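Local structure of glutathione S-transferase (Bombyx mori, 3AY8) at residues F102-Y108 against S162-M167; L19-A24 against P194-N199; V95-R99 against W150-D154; P10-R16 against G202-F206; I118-T124 against A209-K215. The protein probably transfers glutathione to electrophilic compounds, as cytosolic glutathione transferases do, and works as a homodimer. One frame throughout, in Å; residues are numbered along the deposited sequence. Where two conformers were deposited one is given.

Interaction 1: residues F102-Y108 against S162-M167; sequences FDSASLY and SIYASM
Within the all-helical C-terminal domain of the glutathione transferase fold, Asp103 on helix 90-120 and Ser166 on helix 158-173 join two helices that run nearly side by side. The axes of the two segments come within 10.0 Å and cross at -18°. Asp103 reaches the gap with CG anti to its own nitrogen (chi1 -175°), and its OD1 uses the syn lone pair, on the side of OD2, to accept the hydroxyl of Ser166, OG to OD1 2.6 Å. The other oxygen is held as well: a water donates both to Asp103 OD2, at 2.8 Å, and to the carbonyl Ser162 O, at 2.7 Å, while Arg69 NE of helix 68-79 makes a salt bridge with OD2. A buried carboxylate is thus gripped at both oxygens, and the arginine would probably stabilise its negative charge.

Beside this polar group, Leu107 splits its branches between apolar partners. CD2 packs against Ile163 CG2 at 3.6 Å, and CD1 meets Met167 SD at 3.9 Å, each pair of side chains crossing at about a right angle. Ile163 CD1 then comes to the edge of the Phe102 ring, near its plane. Helix 90-120 carries a wider pi-type turn at 103-107, and Phe102 O accepts from both Ser106 N and Leu107 N. On another side of the same helix, Ser104 OG bonds Ser104 OG of the second subunit. Nearly parallel packing of these two helices is the pattern found at the core of the helical GST domain.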
# COMPACT_ATOMS: atom_id res chain seq x y z
N PHE A 102 2.88 4.03 3.07
CA PHE A 102 3.03 3.67 4.49
C PHE A 102 1.67 3.30 5.12
O PHE A 102 1.57 2.30 5.82
CB PHE A 102 3.74 4.80 5.24
CG PHE A 102 3.70 4.67 6.74
CD1 PHE A 102 4.68 3.95 7.42
CD2 PHE A 102 2.69 5.28 7.48
CE1 PHE A 102 4.64 3.84 8.81
CE2 PHE A 102 2.65 5.18 8.88
CZ PHE A 102 3.62 4.47 9.54
N ASP A 103 0.63 4.10 4.86
CA ASP A 103 -0.72 3.77 5.33
C ASP A 103 -1.16 2.38 4.82
O ASP A 103 -1.66 1.56 5.58
CB ASP A 103 -1.74 4.84 4.89
CG ASP A 103 -3.12 4.58 5.46
OD1 ASP A 103 -3.26 4.57 6.70
OD2 ASP A 103 -4.07 4.39 4.68
N SER A 104 -0.96 2.14 3.52
CA SER A 104 -1.48 0.95 2.86
C SER A 104 -0.68 -0.31 3.15
O SER A 104 -1.26 -1.39 3.23
CB SER A 104 -1.53 1.17 1.34
OG SER A 104 -0.23 1.12 0.77
N ALA A 105 0.65 -0.18 3.28
CA ALA A 105 1.54 -1.34 3.43
C ALA A 105 1.92 -1.67 4.87
O ALA A 105 2.35 -2.80 5.15
CB ALA A 105 2.82 -1.14 2.60
N SER A 106 1.81 -0.70 5.78
CA SER A 106 2.25 -0.92 7.17
C SER A 106 1.14 -0.65 8.18
O SER A 106 0.80 -1.52 8.97
CB SER A 106 3.46 -0.01 7.52
OG SER A 106 4.57 -0.33 6.72
N LEU A 107 0.57 0.54 8.12
CA LEU A 107 -0.37 0.96 9.16
C LEU A 107 -1.68 0.18 9.12
O LEU A 107 -2.00 -0.53 10.08
CB LEU A 107 -0.60 2.48 9.13
CG LEU A 107 -1.54 3.10 10.19
CD1 LEU A 107 -1.13 2.76 11.63
CD2 LEU A 107 -1.61 4.59 10.01
N TYR A 108 -2.44 0.31 8.05
CA TYR A 108 -3.76 -0.31 8.05
C TYR A 108 -3.65 -1.83 8.01
O TYR A 108 -4.51 -2.52 8.54
CB TYR A 108 -4.70 0.22 6.96
CG TYR A 108 -6.12 -0.27 7.24
CD1 TYR A 108 -6.84 0.24 8.33
CD2 TYR A 108 -6.70 -1.31 6.51
CE1 TYR A 108 -8.11 -0.21 8.65
CE2 TYR A 108 -7.99 -1.79 6.82
CZ TYR A 108 -8.68 -1.22 7.89
OH TYR A 108 -9.95 -1.65 8.24
N SER A 162 -6.10 9.83 4.90
CA SER A 162 -5.98 8.37 4.90
C SER A 162 -5.46 7.83 6.24
O SER A 162 -6.02 6.88 6.80
CB SER A 162 -5.07 7.91 3.75
OG SER A 162 -5.74 8.06 2.50
N ILE A 163 -4.38 8.42 6.73
CA ILE A 163 -3.77 7.97 7.98
C ILE A 163 -4.69 8.26 9.18
O ILE A 163 -4.78 7.47 10.10
CB ILE A 163 -2.33 8.54 8.15
CG1 ILE A 163 -1.43 7.98 7.02
CG2 ILE A 163 -1.74 8.17 9.50
CD1 ILE A 163 0.03 8.52 7.01
N TYR A 164 -5.42 9.37 9.13
CA TYR A 164 -6.45 9.65 10.13
C TYR A 164 -7.56 8.57 10.12
O TYR A 164 -7.98 8.09 11.19
CB TYR A 164 -7.00 11.07 9.97
CG TYR A 164 -8.20 11.41 10.84
CD1 TYR A 164 -8.22 11.08 12.20
CD2 TYR A 164 -9.29 12.11 10.30
CE1 TYR A 164 -9.32 11.39 13.00
CE2 TYR A 164 -10.39 12.44 11.09
CZ TYR A 164 -10.39 12.07 12.44
OH TYR A 164 -11.46 12.39 13.25
N ALA A 165 -8.02 8.17 8.94
CA ALA A 165 -9.03 7.11 8.84
C ALA A 165 -8.53 5.81 9.48
O ALA A 165 -9.28 5.12 10.20
CB ALA A 165 -9.44 6.87 7.38
N SER A 166 -7.26 5.48 9.23
CA SER A 166 -6.64 4.30 9.82
C SER A 166 -6.52 4.43 11.36
O SER A 166 -7.01 3.56 12.10
CB SER A 166 -5.27 4.06 9.20
OG SER A 166 -5.38 3.64 7.85
N MET A 167 -5.88 5.50 11.81
CA MET A 167 -5.63 5.74 13.24
C MET A 167 -6.92 5.84 14.06
O MET A 167 -6.99 5.31 15.16
CB MET A 167 -4.79 7.02 13.45
CG MET A 167 -3.32 6.85 13.17
SD MET A 167 -2.57 5.47 14.06
CE MET A 167 -2.96 5.82 15.79
O HOH W 1 -6.75 5.01 5.01

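Interaction 2: residues L19-A24 against P194-N199; sequences LLAARA and PGAPEN
Arg23 of helix 13-25 meets Glu198 of helix 196-213 in a salt bridge that spans the N- and C-terminal domains. The arginine chain bends at chi2 (-47°), bringing NE to the carboxylate, and grips it side-on: NE donates to OE1 of Glu198 over 2.8 Å, and NH2 donates to OE2 of Glu198 over 2.9 Å at 172°. Each acceptor uses its syn lone pair. The guanidinium and carboxylate planes are 11° apart, so the pair is almost flat; both bonds are also nearly straight. The remaining nitrogen, NH1, has a bound glycerol as partner, probably from the crystallisation liquor. Leu19 CD1 lies over one guanidinium face, offset toward the rim, and Leu19 CD2 approaches Glu198 OE1 at 3.4 Å, placing hydrocarbon alongside the ion pair.

Backbone acceptors are served too. A water donates to Leu20 O at 2.9 Å and to Pro194 O at 2.7 Å, and Leu20 O also takes the helical bond from Ala24 N. Pro194 CB packs 3.5 Å from Arg23 O. Gly195, with positive phi, stands at the N-cap, and its carbonyl receives Asn199 N. Leu20 sends CD2 to within 3.5 Å of Pro194 O. The amide of Asn199 finds its polar partners elsewhere: OD1 accepts from Arg16 NH2, and ND2 bonds Ser168 OG.

The contact has the sheet on one flank and the helical domain on another. Leu19 rests on Leu6 and His8 of strand 5-8 and on Ile31 of strand 30-33, whereas Leu20 packs on Thr161 and Tyr164 of helix 158-173.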
# COMPACT_ATOMS: atom_id res chain seq x y z
N LEU A 19 -13.66 9.00 1.59
CA LEU A 19 -14.67 10.06 1.82
C LEU A 19 -14.05 11.31 2.44
O LEU A 19 -14.34 12.44 2.02
CB LEU A 19 -15.86 9.53 2.65
CG LEU A 19 -17.00 10.52 2.94
CD1 LEU A 19 -17.60 11.14 1.68
CD2 LEU A 19 -18.10 9.88 3.80
N LEU A 20 -13.17 11.11 3.42
CA LEU A 20 -12.45 12.23 4.02
C LEU A 20 -11.71 13.07 2.99
O LEU A 20 -11.64 14.29 3.12
CB LEU A 20 -11.48 11.73 5.09
CG LEU A 20 -12.02 11.48 6.51
CD1 LEU A 20 -11.01 10.66 7.31
CD2 LEU A 20 -12.34 12.79 7.26
N ALA A 21 -11.13 12.41 1.98
CA ALA A 21 -10.44 13.13 0.90
C ALA A 21 -11.44 13.96 0.10
O ALA A 21 -11.17 15.11 -0.22
CB ALA A 21 -9.70 12.15 -0.02
N ALA A 22 -12.58 13.36 -0.24
CA ALA A 22 -13.65 14.09 -0.93
C ALA A 22 -14.10 15.31 -0.10
O ALA A 22 -14.25 16.40 -0.65
CB ALA A 22 -14.83 13.16 -1.23
N ARG A 23 -14.27 15.14 1.21
CA ARG A 23 -14.63 16.27 2.09
C ARG A 23 -13.55 17.35 2.09
O ARG A 23 -13.86 18.53 2.03
CB ARG A 23 -14.89 15.83 3.54
CG ARG A 23 -15.95 14.72 3.73
CD ARG A 23 -17.23 14.99 2.94
NE ARG A 23 -18.38 14.22 3.41
CZ ARG A 23 -19.57 14.26 2.82
NH1 ARG A 23 -19.76 15.00 1.73
NH2 ARG A 23 -20.58 13.56 3.30
N ALA A 24 -12.28 16.93 2.14
CA ALA A 24 -11.16 17.87 2.22
C ALA A 24 -11.04 18.75 0.98
O ALA A 24 -10.84 19.96 1.10
CB ALA A 24 -9.85 17.12 2.49
N PRO A 194 -12.19 18.65 7.44
CA PRO A 194 -13.57 18.52 6.97
C PRO A 194 -14.03 17.06 7.05
O PRO A 194 -13.29 16.14 6.70
CB PRO A 194 -13.48 18.99 5.50
CG PRO A 194 -12.27 19.91 5.46
CD PRO A 194 -11.31 19.32 6.45
N GLY A 195 -15.24 16.85 7.57
CA GLY A 195 -15.81 15.52 7.68
C GLY A 195 -15.23 14.63 8.77
O GLY A 195 -15.48 13.42 8.77
N ALA A 196 -14.53 15.21 9.71
CA ALA A 196 -14.00 14.46 10.81
C ALA A 196 -15.03 13.75 11.70
O ALA A 196 -14.82 12.63 12.00
CB ALA A 196 -13.12 15.28 11.61
N PRO A 197 -16.15 14.39 12.06
CA PRO A 197 -17.19 13.73 12.86
C PRO A 197 -17.81 12.58 12.15
O PRO A 197 -18.09 11.61 12.77
CB PRO A 197 -18.26 14.81 13.04
CG PRO A 197 -17.58 15.99 12.97
CD PRO A 197 -16.34 15.83 12.08
N GLU A 198 -18.01 12.74 10.86
CA GLU A 198 -18.55 11.71 10.04
C GLU A 198 -17.58 10.54 10.08
O GLU A 198 -17.98 9.42 10.22
CB GLU A 198 -18.77 12.25 8.63
CG GLU A 198 -19.21 11.30 7.57
CD GLU A 198 -19.38 11.97 6.21
OE1 GLU A 198 -18.49 12.66 5.76
OE2 GLU A 198 -20.41 11.79 5.59
N ASN A 199 -16.30 10.82 10.02
CA ASN A 199 -15.31 9.74 10.17
C ASN A 199 -15.34 9.10 11.56
O ASN A 199 -15.32 7.88 11.69
CB ASN A 199 -13.90 10.24 9.89
CG ASN A 199 -12.86 9.20 10.24
OD1 ASN A 199 -12.72 8.20 9.55
ND2 ASN A 199 -12.17 9.41 11.35
O HOH W 2 -10.91 15.90 5.48

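Interaction 3: residues V95-R99 against W150-D154; sequences VVNQR and WVAAD
Val96 and Ala152 bring their backbones to 5.6 Å, CA to CA, where helix 90-120 passes the irregular loop between helices 128-147 and 158-173. Ala152 CB settles onto the helix surface, 3.9 Å from Val96 CG2 and 3.8 Å from Arg99 CG. Farther out, Arg99 folds back at chi2 (-55°), which turns its guanidinium edge toward the loop. NE donates to Val151 O over 2.8 Å in a nearly straight bond of 168°; the oxygen lies in the guanidinium plane, but the nitrogen stands above the plane of the carbonyl, 37° out of it. NH2 adds a weak bond to the same Val151 O at 3.3 Å. Val95 CG1 sits over the centre of one guanidinium face.

The loop has a second polar tie: Val151 N bonds Asp160 OD1 of helix 158-173. On helix 90-120, Val95 also packs on Phe63 of the second subunit. Chemically, the link between helix and loop is a charged donor on a neutral peptide oxygen, joined by the methyl of Ala152; it is therefore not a salt bridge, and Phe144 of helix 128-147 meets the same cation in a cation-pi contact.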
# COMPACT_ATOMS: atom_id res chain seq x y z
N VAL A 95 6.60 12.62 -1.21
CA VAL A 95 6.45 12.47 0.22
C VAL A 95 5.01 12.10 0.60
O VAL A 95 4.80 11.23 1.43
CB VAL A 95 6.97 13.70 1.00
CG1 VAL A 95 6.80 13.50 2.50
CG2 VAL A 95 8.47 13.92 0.69
N VAL A 96 4.03 12.75 -0.02
CA VAL A 96 2.63 12.37 0.22
C VAL A 96 2.39 10.91 -0.24
O VAL A 96 1.76 10.14 0.47
CB VAL A 96 1.65 13.33 -0.48
CG1 VAL A 96 0.21 12.80 -0.40
CG2 VAL A 96 1.75 14.74 0.12
N ASN A 97 2.89 10.55 -1.42
CA ASN A 97 2.72 9.17 -1.92
C ASN A 97 3.34 8.18 -0.95
O ASN A 97 2.75 7.13 -0.64
CB ASN A 97 3.37 9.01 -3.30
CG ASN A 97 2.55 9.63 -4.42
OD1 ASN A 97 1.35 9.94 -4.27
ND2 ASN A 97 3.19 9.82 -5.57
N GLN A 98 4.51 8.55 -0.46
CA GLN A 98 5.26 7.76 0.51
C GLN A 98 4.42 7.50 1.76
O GLN A 98 4.30 6.34 2.18
CB GLN A 98 6.58 8.47 0.87
CG GLN A 98 7.55 7.67 1.72
CD GLN A 98 8.56 8.58 2.41
OE1 GLN A 98 8.23 9.31 3.35
NE2 GLN A 98 9.79 8.54 1.95
N ARG A 99 3.82 8.55 2.34
CA ARG A 99 2.97 8.36 3.51
C ARG A 99 1.72 7.52 3.18
O ARG A 99 1.26 6.75 4.02
CB ARG A 99 2.55 9.70 4.16
CG ARG A 99 3.69 10.67 4.45
CD ARG A 99 4.81 10.12 5.31
NE ARG A 99 5.49 11.22 6.00
CZ ARG A 99 6.81 11.32 6.17
NH1 ARG A 99 7.63 10.41 5.69
NH2 ARG A 99 7.31 12.36 6.84
N TRP A 150 1.74 18.17 10.33
CA TRP A 150 0.92 17.12 9.71
C TRP A 150 1.84 16.01 9.17
O TRP A 150 3.06 16.16 9.24
CB TRP A 150 0.02 17.73 8.62
CG TRP A 150 -0.90 18.81 9.14
CD1 TRP A 150 -0.64 20.15 9.21
CD2 TRP A 150 -2.22 18.63 9.68
NE1 TRP A 150 -1.72 20.82 9.75
CE2 TRP A 150 -2.70 19.91 10.05
CE3 TRP A 150 -3.05 17.51 9.90
CZ2 TRP A 150 -3.98 20.11 10.61
CZ3 TRP A 150 -4.31 17.71 10.46
CH2 TRP A 150 -4.76 19.00 10.81
N VAL A 151 1.28 14.91 8.66
CA VAL A 151 2.11 13.73 8.34
C VAL A 151 3.14 13.95 7.23
O VAL A 151 4.21 13.33 7.24
CB VAL A 151 1.30 12.42 8.01
CG1 VAL A 151 0.45 11.95 9.18
CG2 VAL A 151 0.47 12.59 6.75
N ALA A 152 2.83 14.81 6.27
CA ALA A 152 3.67 14.91 5.07
C ALA A 152 4.14 16.32 4.77
O ALA A 152 4.81 16.54 3.76
CB ALA A 152 2.93 14.32 3.85
N ALA A 153 3.77 17.27 5.63
CA ALA A 153 4.05 18.69 5.41
C ALA A 153 3.60 19.47 6.63
O ALA A 153 3.02 18.90 7.56
CB ALA A 153 3.32 19.21 4.16
N ASP A 154 3.84 20.78 6.62
CA ASP A 154 3.31 21.62 7.69
C ASP A 154 1.88 22.08 7.41
O ASP A 154 1.31 22.84 8.19
CB ASP A 154 4.26 22.78 7.98
CG ASP A 154 5.42 22.37 8.87
OD1 ASP A 154 5.20 21.73 9.93
OD2 ASP A 154 6.57 22.70 8.52

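Interaction 4: residues P10-R16 against G202-F206; sequences PVSGPSR and GARTF
Arg16, from the first turn of helix 13-25, lies along Gly202 and Ala203 of helix 196-213 and can be followed outward atom by atom. Its CB passes 3.5 Å from Ser12 O, and CG lies 3.3 Å from Pro10 O. CD, the first atom to touch the opposite helix, is 3.7 Å from Ala203 N. A bend at chi3 (-81°) then swings the flat end across that helix. NE donates to Pro10 O at 2.8 Å, a bent bond of 133°. At CZ, the centre of the guanidinium, Ala203 CA lies over one face, while Ser12 O and Gly13 CA lie on the other, nearer the rim; the group is sandwiched between the two segments. Arg16 NH1 donates to Val11 O over 3.0 Å at 164°, from above the carbonyl plane. The same nitrogen also has Ser169 OG as partner. Arg16 NH2 packs on Ala203 CB at 3.8 Å. It also bonds Asn199 OD1 and Ala165 O.

The arginine holds the loop 10-12 by two of its carbonyls, which meet the guanidinium at its edge, and that loop faces the helix directly. Gly202, with no side chain, lets its CA approach Pro10 O to 3.3 Å in a CA-H...O contact. Val11 sends CG2 to Thr205 CG2, 3.6 Å away, and CG1 to the edge of the Phe206 ring. Ser12 caps helix 13-25, its OG accepting from Ser15 N.

Around the contact, His8 of strand 5-8 touches Arg16, Ser168 of helix 158-173 touches both Arg16 and Ala203, and Cys115 and Leu119 of helix 90-120 receive Phe206.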
# COMPACT_ATOMS: atom_id res chain seq x y z
N PRO A 10 -19.33 2.92 6.01
CA PRO A 10 -18.79 3.80 7.05
C PRO A 10 -17.90 3.10 8.08
O PRO A 10 -17.06 3.74 8.68
CB PRO A 10 -20.04 4.39 7.72
CG PRO A 10 -21.09 4.33 6.64
CD PRO A 10 -20.80 3.05 5.89
N VAL A 11 -18.07 1.81 8.25
CA VAL A 11 -17.26 1.05 9.21
C VAL A 11 -15.80 0.91 8.78
O VAL A 11 -14.89 0.82 9.62
CB VAL A 11 -17.88 -0.35 9.45
CG1 VAL A 11 -16.90 -1.29 10.18
CG2 VAL A 11 -19.19 -0.23 10.22
N SER A 12 -15.58 0.89 7.46
CA SER A 12 -14.27 0.60 6.91
C SER A 12 -13.35 1.81 6.93
O SER A 12 -13.71 2.86 6.40
CB SER A 12 -14.41 0.06 5.48
OG SER A 12 -13.24 0.30 4.74
N GLY A 13 -12.18 1.65 7.53
CA GLY A 13 -11.15 2.69 7.51
C GLY A 13 -10.83 3.23 6.11
O GLY A 13 -10.90 4.44 5.88
N PRO A 14 -10.44 2.34 5.18
CA PRO A 14 -10.12 2.79 3.81
C PRO A 14 -11.29 3.49 3.13
O PRO A 14 -11.10 4.49 2.45
CB PRO A 14 -9.75 1.48 3.08
CG PRO A 14 -9.16 0.63 4.19
CD PRO A 14 -10.05 0.93 5.39
N SER A 15 -12.51 2.99 3.33
CA SER A 15 -13.69 3.67 2.79
C SER A 15 -13.82 5.07 3.40
O SER A 15 -14.06 6.03 2.69
CB SER A 15 -14.96 2.83 3.01
OG SER A 15 -15.97 3.20 2.08
N ARG A 16 -13.59 5.18 4.71
CA ARG A 16 -13.64 6.48 5.38
C ARG A 16 -12.54 7.43 4.89
O ARG A 16 -12.77 8.63 4.78
CB ARG A 16 -13.61 6.32 6.91
CG ARG A 16 -15.01 6.06 7.51
CD ARG A 16 -14.97 5.95 9.04
NE ARG A 16 -14.55 4.62 9.50
CZ ARG A 16 -13.33 4.34 9.97
NH1 ARG A 16 -13.03 3.10 10.35
NH2 ARG A 16 -12.42 5.29 10.07
N GLY A 202 -18.20 6.54 12.07
CA GLY A 202 -17.93 5.24 11.44
C GLY A 202 -16.84 4.45 12.18
O GLY A 202 -16.94 3.23 12.34
N ALA A 203 -15.80 5.16 12.61
CA ALA A 203 -14.72 4.55 13.40
C ALA A 203 -15.26 3.96 14.70
O ALA A 203 -14.89 2.85 15.08
CB ALA A 203 -13.61 5.58 13.69
N ARG A 204 -16.16 4.68 15.36
CA ARG A 204 -16.80 4.20 16.58
C ARG A 204 -17.61 2.93 16.34
O ARG A 204 -17.59 2.03 17.17
CB ARG A 204 -17.66 5.28 17.24
CG ARG A 204 -17.98 4.99 18.73
CD ARG A 204 -18.24 6.28 19.51
NE ARG A 204 -19.16 7.14 18.78
CZ ARG A 204 -18.85 8.30 18.23
NH1 ARG A 204 -19.78 8.96 17.57
NH2 ARG A 204 -17.63 8.82 18.34
N THR A 205 -18.31 2.85 15.21
CA THR A 205 -19.03 1.63 14.86
C THR A 205 -18.03 0.48 14.67
O THR A 205 -18.26 -0.62 15.16
CB THR A 205 -19.89 1.79 13.58
OG1 THR A 205 -20.72 2.94 13.70
CG2 THR A 205 -20.78 0.59 13.37
N PHE A 206 -16.93 0.74 13.96
CA PHE A 206 -15.85 -0.25 13.77
C PHE A 206 -15.33 -0.69 15.14
O PHE A 206 -15.27 -1.89 15.44
CB PHE A 206 -14.71 0.32 12.91
CG PHE A 206 -13.49 -0.58 12.82
CD1 PHE A 206 -13.43 -1.60 11.87
CD2 PHE A 206 -12.38 -0.38 13.66
CE1 PHE A 206 -12.28 -2.43 11.76
CE2 PHE A 206 -11.24 -1.19 13.57
CZ PHE A 206 -11.19 -2.22 12.63

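Interaction 5: residues I118-T124 against A209-K215; sequences ILFLGET and AVKKNIK
Ile118 and Leu119, in the last turn of helix 90-120, pack on Ala209, Val210 and Asn213 near the end of helix 196-213, joining the C-terminal ends of two long helices of the GST helical domain. In the first shell Leu119 CD2 meets Ala209 CB at 3.6 Å and Val210 CG2 at 3.8 Å, its side chain crossing that of Val210 at about a right angle. CG2 of Ile118 stands 3.8 Å from Val210 CG1 and as far from Asn213 CB. Asn213, with CG anti to its carbonyl carbon (chi1 -73°), slides past Ile118 in the opposite direction and donates ND2 to Ile118 O, 3.0 Å away at 156°. The side-chain amide thus serves a backbone carbonyl at a helix end.

Farther out, the chain leaves the helix at Leu121 and turns through Gly122, whose phi is positive, bringing Thr124 alongside 213-215. Glu123 OE2 steadies this return: Thr124 N meets it from above the carboxylate plane at 3.0 Å, and Glu125 N also bonds it. A backbone hydrogen bond between Glu123 and Pro117 ties the turn to its own helix. Thr124 then lies beside the tail, with its CA directed at Asn213 O and its carbonyl met by Ile214 CA. The outermost link is Lys215 N donating to Thr124 O over 3.1 Å, in the carbonyl plane and on a lone pair.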
# COMPACT_ATOMS: atom_id res chain seq x y z
N ILE A 118 -10.62 -10.94 14.84
CA ILE A 118 -11.50 -10.71 15.99
C ILE A 118 -12.95 -10.52 15.52
O ILE A 118 -13.88 -11.01 16.16
CB ILE A 118 -11.03 -9.48 16.84
CG1 ILE A 118 -9.74 -9.81 17.59
CG2 ILE A 118 -12.12 -9.03 17.81
CD1 ILE A 118 -9.11 -8.62 18.31
N LEU A 119 -13.13 -9.80 14.41
CA LEU A 119 -14.46 -9.54 13.88
C LEU A 119 -15.08 -10.79 13.25
O LEU A 119 -16.27 -11.04 13.43
CB LEU A 119 -14.44 -8.43 12.82
CG LEU A 119 -14.19 -6.98 13.23
CD1 LEU A 119 -13.68 -6.15 12.05
CD2 LEU A 119 -15.46 -6.35 13.82
N PHE A 120 -14.27 -11.56 12.53
CA PHE A 120 -14.79 -12.58 11.62
C PHE A 120 -14.30 -14.01 11.87
O PHE A 120 -14.99 -14.95 11.47
CB PHE A 120 -14.48 -12.21 10.16
CG PHE A 120 -15.06 -10.90 9.73
CD1 PHE A 120 -16.44 -10.68 9.75
CD2 PHE A 120 -14.23 -9.88 9.29
CE1 PHE A 120 -16.98 -9.46 9.34
CE2 PHE A 120 -14.76 -8.65 8.87
CZ PHE A 120 -16.13 -8.44 8.90
N LEU A 121 -13.14 -14.17 12.49
CA LEU A 121 -12.51 -15.49 12.54
C LEU A 121 -12.48 -16.12 13.92
O LEU A 121 -11.75 -17.09 14.15
CB LEU A 121 -11.09 -15.44 11.95
CG LEU A 121 -10.84 -14.89 10.55
CD1 LEU A 121 -9.36 -15.02 10.20
CD2 LEU A 121 -11.69 -15.57 9.49
N GLY A 122 -13.26 -15.58 14.85
CA GLY A 122 -13.37 -16.16 16.18
C GLY A 122 -12.27 -15.80 17.15
O GLY A 122 -12.18 -16.40 18.23
N GLU A 123 -11.41 -14.85 16.79
CA GLU A 123 -10.33 -14.41 17.70
C GLU A 123 -10.92 -13.54 18.81
O GLU A 123 -11.79 -12.71 18.54
CB GLU A 123 -9.21 -13.68 16.94
CG GLU A 123 -8.02 -13.28 17.82
CD GLU A 123 -7.40 -14.47 18.56
OE1 GLU A 123 -6.74 -15.31 17.91
OE2 GLU A 123 -7.57 -14.57 19.79
N THR A 124 -10.45 -13.74 20.04
CA THR A 124 -11.03 -13.07 21.21
C THR A 124 -10.03 -12.19 21.98
O THR A 124 -10.37 -11.59 23.00
CB THR A 124 -11.64 -14.09 22.20
OG1 THR A 124 -10.67 -15.10 22.47
CG2 THR A 124 -12.90 -14.72 21.62
N ALA A 209 -17.75 -2.90 17.22
CA ALA A 209 -17.84 -4.27 16.71
C ALA A 209 -16.62 -5.12 17.08
O ALA A 209 -16.75 -6.32 17.37
CB ALA A 209 -18.07 -4.27 15.20
N VAL A 210 -15.43 -4.50 17.10
CA VAL A 210 -14.23 -5.21 17.56
C VAL A 210 -14.28 -5.53 19.07
O VAL A 210 -14.07 -6.67 19.47
CB VAL A 210 -12.91 -4.46 17.18
CG1 VAL A 210 -11.69 -5.26 17.61
CG2 VAL A 210 -12.86 -4.19 15.65
N LYS A 211 -14.55 -4.50 19.88
CA LYS A 211 -14.60 -4.64 21.34
C LYS A 211 -15.57 -5.74 21.72
O LYS A 211 -15.26 -6.57 22.58
CB LYS A 211 -15.05 -3.33 21.99
CG LYS A 211 -14.00 -2.24 22.02
CD LYS A 211 -14.68 -0.91 22.28
CE LYS A 211 -13.70 0.11 22.79
NZ LYS A 211 -14.18 1.49 22.55
N LYS A 212 -16.72 -5.75 21.06
CA LYS A 212 -17.81 -6.67 21.35
C LYS A 212 -17.29 -8.11 21.37
O LYS A 212 -17.75 -8.92 22.17
CB LYS A 212 -18.95 -6.51 20.33
CG LYS A 212 -20.20 -7.31 20.66
CD LYS A 212 -21.38 -6.95 19.76
CE LYS A 212 -22.59 -7.83 20.10
NZ LYS A 212 -23.86 -7.27 19.57
N ASN A 213 -16.31 -8.42 20.52
CA ASN A 213 -15.77 -9.78 20.45
C ASN A 213 -14.53 -10.06 21.31
O ASN A 213 -14.08 -11.21 21.39
CB ASN A 213 -15.52 -10.18 19.00
CG ASN A 213 -16.80 -10.47 18.26
OD1 ASN A 213 -17.87 -10.54 18.87
ND2 ASN A 213 -16.71 -10.64 16.95
N ILE A 214 -13.99 -9.03 21.94
CA ILE A 214 -12.84 -9.19 22.83
C ILE A 214 -13.32 -9.60 24.23
O ILE A 214 -14.15 -8.91 24.83
CB ILE A 214 -11.96 -7.91 22.91
CG1 ILE A 214 -11.43 -7.53 21.52
CG2 ILE A 214 -10.80 -8.12 23.89
CD1 ILE A 214 -10.69 -6.20 21.48
N LYS A 215 -12.80 -10.72 24.71
CA LYS A 215 -13.08 -11.19 26.07
C LYS A 215 -12.11 -10.54 27.06
O LYS A 215 -10.92 -10.84 27.05
CB LYS A 215 -13.00 -12.72 26.14
CG LYS A 215 -14.18 -13.44 25.47
CD LYS A 215 -14.12 -14.96 25.69
CE LYS A 215 -15.25 -15.67 24.95
NZ LYS A 215 -15.01 -17.14 24.90

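Overall arrangement
Interactions 1 and 4 are buried, while interactions 2, 3 and 5 are partly exposed. Helix 90-120 runs through interactions 3, 1 and 5; it makes contacts near both ends, the centres of interactions 3 and 5 lying about 33 Å apart. Helices 13-25 and 196-213 are joined twice, by interactions 2 and 4, which seam the thioredoxin-like domain to the helical one; Arg16 of interaction 4 reaches interaction 2 at Asn199 and interaction 1 at Ala165. Chemistry follows position: a fully engaged carboxylate at the centre, arginine turned on backbone carbonyls in interactions 3 and 4, a carboxylate-guanidinium pair nearer the surface in interaction 2, and apolar packing with backbone bonding at the chain's end in interaction 5.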